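Angiogenin-1 (PDB 7BFK) probably acts as a secreted endonuclease that cleaves RNA, as a member of the pancreatic ribonuclease family. Local coordinates at residues Tyr7-Phe10 against Leu11-Val15; Ile30-Leu33 against Asn34-Asp37. All coordinates share one frame; numbering follows the deposited sequence.

Contact 1: residues Tyr7-Phe10 against Leu11-Val15; sequences YNHF and LKQHV
Y7 and L11 meet one turn apart on helix 5-14, joined by a backbone bond from L11 N to Y7 O (2.9 Å) and by packing of their side chains. L11 lies across the tyrosine ring: CD1 sits over one face as a CH-pi contact, 4.0 Å from the centroid of the Y7 ring, while CD2 reaches the ring atom CE1 of Y7 at 3.6 Å. The next carbonyls are taken up in the same i to i+4 pattern. K12 N binds N8 O at 3.0 Å, Q13 N binds H9 O at 2.9 Å, and H14 N binds F10 O at 2.8 Å. This last bond is short but more bent, 137° at the hydrogen, where the helix nears its end. V15 N then goes to L11 O. F10 has CG anti to its backbone N (chi1 177°), which brings its ring alongside H14 and V15: H14 CB lies over one face in a CH-pi contact, and V15 CG2 touches CE1 of F10 at 3.8 Å. The F10 and H14 rings are oblique, with planes 50° apart. ND1 of H14 is satisfied from beyond the helix, by T45 O, and Q13 O accepts from N44 ND2. These bonds, with a backbone link between H14 and I47, fasten this end of the helix to strand 43-47. Y7, F10 and L11 face helix 51-55, through P51, Q55 and V54, while P112 of strand 111-113 touches Y7 and F10.

Contact 2: residues Ile30-Leu33 against Asn34-Asp37; sequences ILNL and NRPD
R35 folds its aliphatic chain back over the end of helix 24-32, with CG 3.0 Å from L31 O. CB of R35 lies 3.4 Å from N32 O. The first torsion, chi1 -45°, puts CG beside its own backbone N, and hence close to the two carbonyl oxygens that receive the N-H groups of the turn. R35 N bonds to N32 O (3.0 Å), and N34 N reaches L31 O over a longer 3.3 Å. Both donors stand well above the carbonyl planes, so neither bond uses a lone-pair direction, and both span three residues instead of the helical four. N32 and R35 run side by side, pointing the same way, with amide and guanidinium planes 64° apart. The polar end of N32 is taken up elsewhere: OD1 accepts from K41 N and ND2 bonds to Y94 OH, which fixes the rotation of the amide that R35 leans on, its CD 3.5 Å from N32 OD1. A bend at chi3 (73°) turns the guanidinium of R35 off this line, where NH1 bonds to K39 O. With an alanine here, K39 O would probably lose this partner, and the amide of N32 the cover that CD gives it. N34 packs chiefly on the backbone, its CB 3.9 Å from L31 O. OD1 of N34 lies 3.7 Å from L33 C. L33 and N34 are the corners of a type I beta turn from N32 to R35, an arrangement common where a helix tightens to i to i+3 bonding and gives way to a loop, here the one leading to strand 43-47.

From the N terminus, contact 1 comes first, within helix 5-14, and is complete before contact 2 opens at the end of helix 24-32. The two are in series and neither nests with nor crosses the other. Neither closes a long loop: 7-15 holds successive helical turns together, while 30-37 makes the tight turn that releases the chain into the connection to strand 43-47. Their centres lie about 15 Å apart, yet they touch where CD2 of L31 packs against CA of Q13 at 4.1 Å. Contact 1 sits nearer the centre of the molecule, contact 2 nearer its surface, and helices 5-14 and 24-32 meet through residues of both contacts.

Contact 1: residues Tyr7-Phe10 against Leu11-Val15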
loop_
_atom_site.group_PDB
_atom_site.type_symbol
_atom_site.label_atom_id
_atom_site.label_comp_id
_atom_site.label_asym_id
_atom_site.label_seq_id
_atom_site.Cartn_x
_atom_site.Cartn_y
_atom_site.Cartn_z
ATOM N N TYR A 7 -2.131 -10.574 -5.316
ATOM C CA TYR A 7 -1.083 -9.694 -5.905
ATOM C C TYR A 7 -1.790 -8.554 -6.637
ATOM O O TYR A 7 -1.424 -7.397 -6.418
ATOM C CB TYR A 7 -0.129 -10.468 -6.808
ATOM C CG TYR A 7 0.919 -9.605 -7.454
ATOM C CD1 TYR A 7 1.562 -8.612 -6.733
ATOM C CD2 TYR A 7 1.272 -9.776 -8.784
ATOM C CE1 TYR A 7 2.523 -7.805 -7.312
ATOM C CE2 TYR A 7 2.250 -8.996 -9.373
ATOM C CZ TYR A 7 2.878 -8.004 -8.634
ATOM O OH TYR A 7 3.830 -7.212 -9.205
ATOM N N ASN A 8 -2.789 -8.858 -7.480
ATOM C CA ASN A 8 -3.572 -7.808 -8.185
ATOM C C ASN A 8 -4.200 -6.869 -7.150
ATOM O O ASN A 8 -4.192 -5.642 -7.354
ATOM C CB ASN A 8 -4.647 -8.384 -9.111
ATOM C CG ASN A 8 -4.045 -9.045 -10.330
ATOM O OD1 ASN A 8 -3.503 -10.151 -10.251
ATOM N ND2 ASN A 8 -4.115 -8.354 -11.458
ATOM N N HIS A 9 -4.754 -7.431 -6.083
ATOM C CA HIS A 9 -5.382 -6.637 -4.997
ATOM C C HIS A 9 -4.298 -5.720 -4.377
ATOM O O HIS A 9 -4.566 -4.540 -4.162
ATOM C CB HIS A 9 -6.031 -7.564 -3.975
ATOM C CG HIS A 9 -7.116 -6.901 -3.192
ATOM N ND1 HIS A 9 -7.173 -5.524 -3.028
ATOM C CD2 HIS A 9 -8.143 -7.409 -2.482
ATOM C CE1 HIS A 9 -8.212 -5.213 -2.279
ATOM N NE2 HIS A 9 -8.821 -6.355 -1.921
ATOM N N PHE A 10 -3.119 -6.259 -4.122
ATOM C CA PHE A 10 -1.974 -5.506 -3.529
ATOM C C PHE A 10 -1.615 -4.328 -4.433
ATOM O O PHE A 10 -1.526 -3.198 -3.944
ATOM C CB PHE A 10 -0.782 -6.426 -3.308
ATOM C CG PHE A 10 0.430 -5.706 -2.777
ATOM C CD1 PHE A 10 1.272 -5.010 -3.625
ATOM C CD2 PHE A 10 0.702 -5.696 -1.415
ATOM C CE1 PHE A 10 2.364 -4.313 -3.123
ATOM C CE2 PHE A 10 1.805 -5.009 -0.918
ATOM C CZ PHE A 10 2.627 -4.327 -1.768
ATOM N N LEU A 11 -1.451 -4.574 -5.742
ATOM C CA LEU A 11 -1.104 -3.503 -6.701
ATOM C C LEU A 11 -2.177 -2.417 -6.675
ATOM O O LEU A 11 -1.803 -1.234 -6.624
ATOM C CB LEU A 11 -0.954 -4.106 -8.094
ATOM C CG LEU A 11 0.197 -5.079 -8.265
ATOM C CD1 LEU A 11 0.218 -5.616 -9.695
ATOM C CD2 LEU A 11 1.535 -4.401 -7.935
ATOM N N LYS A 12 -3.458 -2.788 -6.718
ATOM C CA LYS A 12 -4.583 -1.817 -6.727
ATOM C C LYS A 12 -4.548 -0.974 -5.446
ATOM O O LYS A 12 -4.708 0.227 -5.524
ATOM C CB LYS A 12 -5.940 -2.528 -6.807
ATOM C CG LYS A 12 -6.323 -3.122 -8.160
ATOM C CD LYS A 12 -7.545 -4.049 -8.036
ATOM C CE LYS A 12 -7.786 -4.962 -9.222
ATOM N NZ LYS A 12 -8.565 -4.300 -10.293
ATOM N N GLN A 13 -4.326 -1.605 -4.301
ATOM C CA GLN A 13 -4.310 -0.913 -2.987
ATOM C C GLN A 13 -3.013 -0.107 -2.743
ATOM O O GLN A 13 -3.118 0.940 -2.093
ATOM C CB GLN A 13 -4.438 -1.959 -1.894
ATOM C CG GLN A 13 -4.539 -1.377 -0.504
ATOM C CD GLN A 13 -5.207 -2.367 0.411
ATOM O OE1 GLN A 13 -4.602 -2.900 1.332
ATOM N NE2 GLN A 13 -6.457 -2.667 0.107
ATOM N N HIS A 14 -1.845 -0.546 -3.238
ATOM C CA HIS A 14 -0.549 0.033 -2.792
ATOM C C HIS A 14 0.437 0.416 -3.894
ATOM O O HIS A 14 1.514 0.879 -3.506
ATOM C CB HIS A 14 0.166 -0.958 -1.863
ATOM C CG HIS A 14 -0.563 -1.216 -0.594
ATOM N ND1 HIS A 14 -0.733 -0.242 0.361
ATOM C CD2 HIS A 14 -1.128 -2.330 -0.093
ATOM C CE1 HIS A 14 -1.430 -0.730 1.358
ATOM N NE2 HIS A 14 -1.673 -2.005 1.110
ATOM N N VAL A 15 0.169 0.222 -5.186
ATOM C CA VAL A 15 1.211 0.558 -6.203
ATOM C C VAL A 15 0.632 1.555 -7.230
ATOM O O VAL A 15 -0.281 1.160 -7.984
ATOM C CB VAL A 15 1.789 -0.715 -6.848
ATOM C CG1 VAL A 15 2.846 -0.411 -7.886
ATOM C CG2 VAL A 15 2.340 -1.682 -5.799
#

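Contact 2: residues Ile30-Leu33 against Asn34-Asp37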
loop_
_atom_site.group_PDB
_atom_site.type_symbol
_atom_site.label_atom_id
_atom_site.label_comp_id
_atom_site.label_asym_id
_atom_site.label_seq_id
_atom_site.Cartn_x
_atom_site.Cartn_y
_atom_site.Cartn_z
ATOM N N ILE A 30 -11.918 5.656 -3.395
ATOM C CA ILE A 30 -11.889 4.374 -4.162
ATOM C C ILE A 30 -11.759 3.193 -3.191
ATOM O O ILE A 30 -12.544 2.255 -3.313
ATOM C CB ILE A 30 -10.754 4.375 -5.204
ATOM C CG1 ILE A 30 -10.905 5.511 -6.224
ATOM C CG2 ILE A 30 -10.649 3.021 -5.878
ATOM C CD1 ILE A 30 -12.291 5.639 -6.812
ATOM N N LEU A 31 -10.770 3.217 -2.289
ATOM C CA LEU A 31 -10.569 2.151 -1.272
ATOM C C LEU A 31 -11.764 2.096 -0.308
ATOM O O LEU A 31 -12.217 0.992 0.004
ATOM C CB LEU A 31 -9.281 2.415 -0.480
ATOM C CG LEU A 31 -7.964 2.232 -1.229
ATOM C CD1 LEU A 31 -6.793 2.542 -0.303
ATOM C CD2 LEU A 31 -7.830 0.818 -1.801
ATOM N N ASN A 32 -12.239 3.241 0.174
ATOM C CA ASN A 32 -13.295 3.298 1.227
ATOM C C ASN A 32 -14.625 2.746 0.694
ATOM O O ASN A 32 -15.327 2.052 1.474
ATOM C CB ASN A 32 -13.423 4.704 1.805
ATOM C CG ASN A 32 -12.217 5.077 2.646
ATOM O OD1 ASN A 32 -11.518 4.201 3.130
ATOM N ND2 ASN A 32 -11.984 6.361 2.835
ATOM N N LEU A 33 -14.951 3.017 -0.573
ATOM C CA LEU A 33 -16.228 2.572 -1.209
ATOM C C LEU A 33 -16.321 1.042 -1.242
ATOM O O LEU A 33 -17.441 0.545 -1.397
ATOM C CB LEU A 33 -16.323 3.153 -2.622
ATOM C CG LEU A 33 -16.572 4.657 -2.695
ATOM C CD1 LEU A 33 -16.290 5.189 -4.090
ATOM C CD2 LEU A 33 -17.994 4.992 -2.262
ATOM N N ASN A 34 -15.201 0.320 -1.119
ATOM C CA ASN A 34 -15.197 -1.171 -1.164
ATOM C C ASN A 34 -15.113 -1.770 0.243
ATOM O O ASN A 34 -15.194 -3.011 0.345
ATOM C CB ASN A 34 -14.099 -1.737 -2.069
ATOM C CG ASN A 34 -14.540 -1.862 -3.516
ATOM O OD1 ASN A 34 -14.966 -0.885 -4.134
ATOM N ND2 ASN A 34 -14.442 -3.062 -4.063
ATOM N N ARG A 35 -15.007 -0.940 1.282
ATOM C CA ARG A 35 -14.890 -1.403 2.692
ATOM C C ARG A 35 -16.277 -1.546 3.315
ATOM O O ARG A 35 -17.126 -0.673 3.149
ATOM C CB ARG A 35 -14.057 -0.416 3.517
ATOM C CG ARG A 35 -12.783 0.044 2.826
ATOM C CD ARG A 35 -11.824 0.812 3.716
ATOM N NE ARG A 35 -11.135 -0.046 4.671
ATOM C CZ ARG A 35 -11.243 0.040 5.990
ATOM N NH1 ARG A 35 -11.999 0.972 6.545
ATOM N NH2 ARG A 35 -10.570 -0.801 6.753
ATOM N N PRO A 36 -16.558 -2.665 4.022
ATOM C CA PRO A 36 -17.831 -2.829 4.723
ATOM C C PRO A 36 -18.147 -1.615 5.615
ATOM O O PRO A 36 -17.337 -1.285 6.455
ATOM C CB PRO A 36 -17.611 -4.108 5.546
ATOM C CG PRO A 36 -16.614 -4.902 4.723
ATOM C CD PRO A 36 -15.701 -3.854 4.118
ATOM N N ASP A 37 -19.312 -0.995 5.395
ATOM C CA ASP A 37 -19.805 0.216 6.112
ATOM C C ASP A 37 -19.120 1.465 5.553
ATOM O O ASP A 37 -19.437 2.576 6.025
ATOM C CB ASP A 37 -19.629 0.104 7.626
ATOM C CG ASP A 37 -20.795 -0.583 8.307
ATOM O OD1 ASP A 37 -21.820 -0.808 7.623
ATOM O OD2 ASP A 37 -20.675 -0.877 9.507
#